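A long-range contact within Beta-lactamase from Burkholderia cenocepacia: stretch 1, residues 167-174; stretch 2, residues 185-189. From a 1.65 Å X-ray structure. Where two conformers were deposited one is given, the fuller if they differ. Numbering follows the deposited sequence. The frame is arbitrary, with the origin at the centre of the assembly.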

# COMPACT_ATOMS: atom_id res chain seq x y z
N ASP A 167 -13.80 0.66 -15.96
CA ASP A 167 -13.99 -0.14 -14.75
C ASP A 167 -12.71 -0.14 -13.92
O ASP A 167 -11.60 -0.23 -14.45
CB ASP A 167 -14.37 -1.56 -15.19
CG ASP A 167 -14.48 -2.55 -14.05
OD1 ASP A 167 -15.47 -2.49 -13.29
OD2 ASP A 167 -13.61 -3.44 -13.96
N PHE A 168 -12.85 -0.04 -12.59
CA PHE A 168 -11.67 0.05 -11.74
C PHE A 168 -10.81 -1.22 -11.83
O PHE A 168 -9.61 -1.16 -12.12
CB PHE A 168 -12.04 0.32 -10.28
CG PHE A 168 -10.85 0.30 -9.37
CD1 PHE A 168 -10.01 1.39 -9.29
CD2 PHE A 168 -10.52 -0.85 -8.66
CE1 PHE A 168 -8.87 1.37 -8.48
CE2 PHE A 168 -9.40 -0.88 -7.85
CZ PHE A 168 -8.57 0.23 -7.77
N ALA A 169 -11.41 -2.39 -11.54
CA ALA A 169 -10.64 -3.64 -11.51
C ALA A 169 -9.98 -3.92 -12.86
O ALA A 169 -8.88 -4.48 -12.90
CB ALA A 169 -11.54 -4.81 -11.10
N THR A 170 -10.64 -3.54 -13.96
CA THR A 170 -10.06 -3.68 -15.29
C THR A 170 -8.81 -2.82 -15.45
O THR A 170 -7.82 -3.26 -16.04
CB THR A 170 -11.11 -3.32 -16.34
OG1 THR A 170 -12.24 -4.19 -16.20
CG2 THR A 170 -10.55 -3.43 -17.75
N LEU A 171 -8.85 -1.59 -14.95
CA LEU A 171 -7.68 -0.72 -15.02
C LEU A 171 -6.50 -1.30 -14.27
O LEU A 171 -5.35 -1.11 -14.68
CB LEU A 171 -8.02 0.66 -14.46
CG LEU A 171 -8.86 1.60 -15.32
CD1 LEU A 171 -9.39 2.75 -14.49
CD2 LEU A 171 -8.03 2.11 -16.49
N MSE A 172 -6.74 -2.01 -13.18
CA MSE A 172 -5.66 -2.57 -12.40
C MSE A 172 -5.07 -3.81 -13.08
O MSE A 172 -3.85 -3.94 -13.20
CB MSE A 172 -6.16 -2.91 -11.01
CG MSE A 172 -6.66 -1.70 -10.24
SE MSE A 172 -5.26 -0.45 -9.68
CE MSE A 172 -4.80 -1.29 -7.99
N GLU A 173 -5.93 -4.71 -13.55
CA GLU A 173 -5.47 -5.99 -14.08
C GLU A 173 -5.08 -5.95 -15.55
O GLU A 173 -4.21 -6.72 -15.97
CB GLU A 173 -6.56 -7.05 -13.83
CG GLU A 173 -6.94 -7.14 -12.34
CD GLU A 173 -7.89 -8.29 -12.00
OE1 GLU A 173 -8.63 -8.77 -12.88
OE2 GLU A 173 -7.88 -8.72 -10.83
N GLN A 174 -5.67 -5.06 -16.35
CA GLN A 174 -5.34 -5.00 -17.77
C GLN A 174 -4.43 -3.83 -18.12
O GLN A 174 -4.00 -3.73 -19.28
CB GLN A 174 -6.63 -4.90 -18.61
CG GLN A 174 -7.67 -5.96 -18.29
CD GLN A 174 -7.15 -7.37 -18.44
OE1 GLN A 174 -6.31 -7.65 -19.30
NE2 GLN A 174 -7.64 -8.28 -17.60
N THR A 185 -0.88 -10.94 -9.64
CA THR A 185 -1.44 -9.88 -8.83
C THR A 185 -2.88 -9.67 -9.28
O THR A 185 -3.13 -9.54 -10.48
CB THR A 185 -0.63 -8.58 -8.98
OG1 THR A 185 0.72 -8.82 -8.59
CG2 THR A 185 -1.21 -7.49 -8.10
N TYR A 186 -3.82 -9.65 -8.33
CA TYR A 186 -5.23 -9.64 -8.67
C TYR A 186 -6.02 -8.72 -7.76
O TYR A 186 -5.73 -8.61 -6.56
CB TYR A 186 -5.84 -11.05 -8.57
CG TYR A 186 -5.01 -12.09 -9.29
CD1 TYR A 186 -5.01 -12.17 -10.68
CD2 TYR A 186 -4.21 -12.97 -8.57
CE1 TYR A 186 -4.25 -13.11 -11.34
CE2 TYR A 186 -3.44 -13.92 -9.23
CZ TYR A 186 -3.46 -13.98 -10.61
OH TYR A 186 -2.69 -14.91 -11.26
N ILE A 187 -7.01 -8.05 -8.33
CA ILE A 187 -8.13 -7.56 -7.53
C ILE A 187 -9.14 -8.68 -7.33
O ILE A 187 -9.60 -8.93 -6.21
CB ILE A 187 -8.77 -6.33 -8.20
CG1 ILE A 187 -7.77 -5.18 -8.29
CG2 ILE A 187 -10.02 -5.90 -7.46
CD1 ILE A 187 -7.26 -4.70 -6.95
N ASN A 188 -9.49 -9.37 -8.41
CA ASN A 188 -10.35 -10.54 -8.40
C ASN A 188 -9.49 -11.75 -8.73
O ASN A 188 -8.96 -11.85 -9.84
CB ASN A 188 -11.49 -10.38 -9.39
CG ASN A 188 -12.34 -9.16 -9.11
OD1 ASN A 188 -12.43 -8.25 -9.93
ND2 ASN A 188 -12.95 -9.14 -7.93
N VAL A 189 -9.33 -12.65 -7.77
CA VAL A 189 -8.47 -13.82 -7.99
C VAL A 189 -9.20 -14.81 -8.91
O VAL A 189 -10.35 -15.18 -8.62
CB VAL A 189 -8.10 -14.47 -6.66
CG1 VAL A 189 -7.26 -15.72 -6.90
CG2 VAL A 189 -7.36 -13.48 -5.77
O HOH W 1 -11.73 -8.35 -12.79
O HOH W 2 -9.55 -11.16 -12.16

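How do the two backbones meet? Residues 168-174 are helical, with a wider pi-type turn at 172-174, whereas Ile-187 to Val-189 lie in loop. The CA atoms of the two stretches come nearest at two pairs: Ala-169 and Ile-187 at 6.1 Å, and Glu-173 and Tyr-186 at 6.5 Å. Ala-169 and Glu-173 are one helical turn apart, linked by the bond from Glu-173 N to Ala-169 O (3.0 Å), so both point CB toward the loop. The helix start is capped by Asp-167, whose OD2 accepts from Thr-170 N at 3.0 Å.

What ties the loop to the helix? Both direct hydrogen bonds between the stretches end on one carboxylate oxygen of Glu-173. Its OE2 accepts from Ile-187 N at 2.7 Å and from Asn-188 N at 3.0 Å; the second bond is the straighter, at 161° against 133°. Two successive amides of an irregular segment thus find their acceptor on a side chain. Chi1 is m and chi2 is t, so the CG-CD bond runs anti to CA-CB, and the extended chain carries the carboxylate to the two amides.

Where is the apolar part of the contact? Ile-187, buried and pointing toward the helix, supplies it. Its CG1 packs 3.9 Å from CB of Met-172, a selenomethionine, and its CG2 lies 4.1 Å from CB of Ala-169. The methyl side chain of Ala-169 suits this close approach of the backbones. Phe-168 leaves sideways, but its ring reaches inward, bringing CE2 to 4.5 Å from Ile-187 CD1.

How does water complete the contact at Asn-188? One water donates to Glu-173 OE1 (3.1 Å) and to Asn-188 OD1 (2.9 Å). A second donates to Glu-173 OE1 (2.7 Å) and to Asn-188 O (2.5 Å). The exposed, polar asparagine can therefore join the glutamate through solvent while its OD1 also rests 3.7 Å from Ala-169 CB.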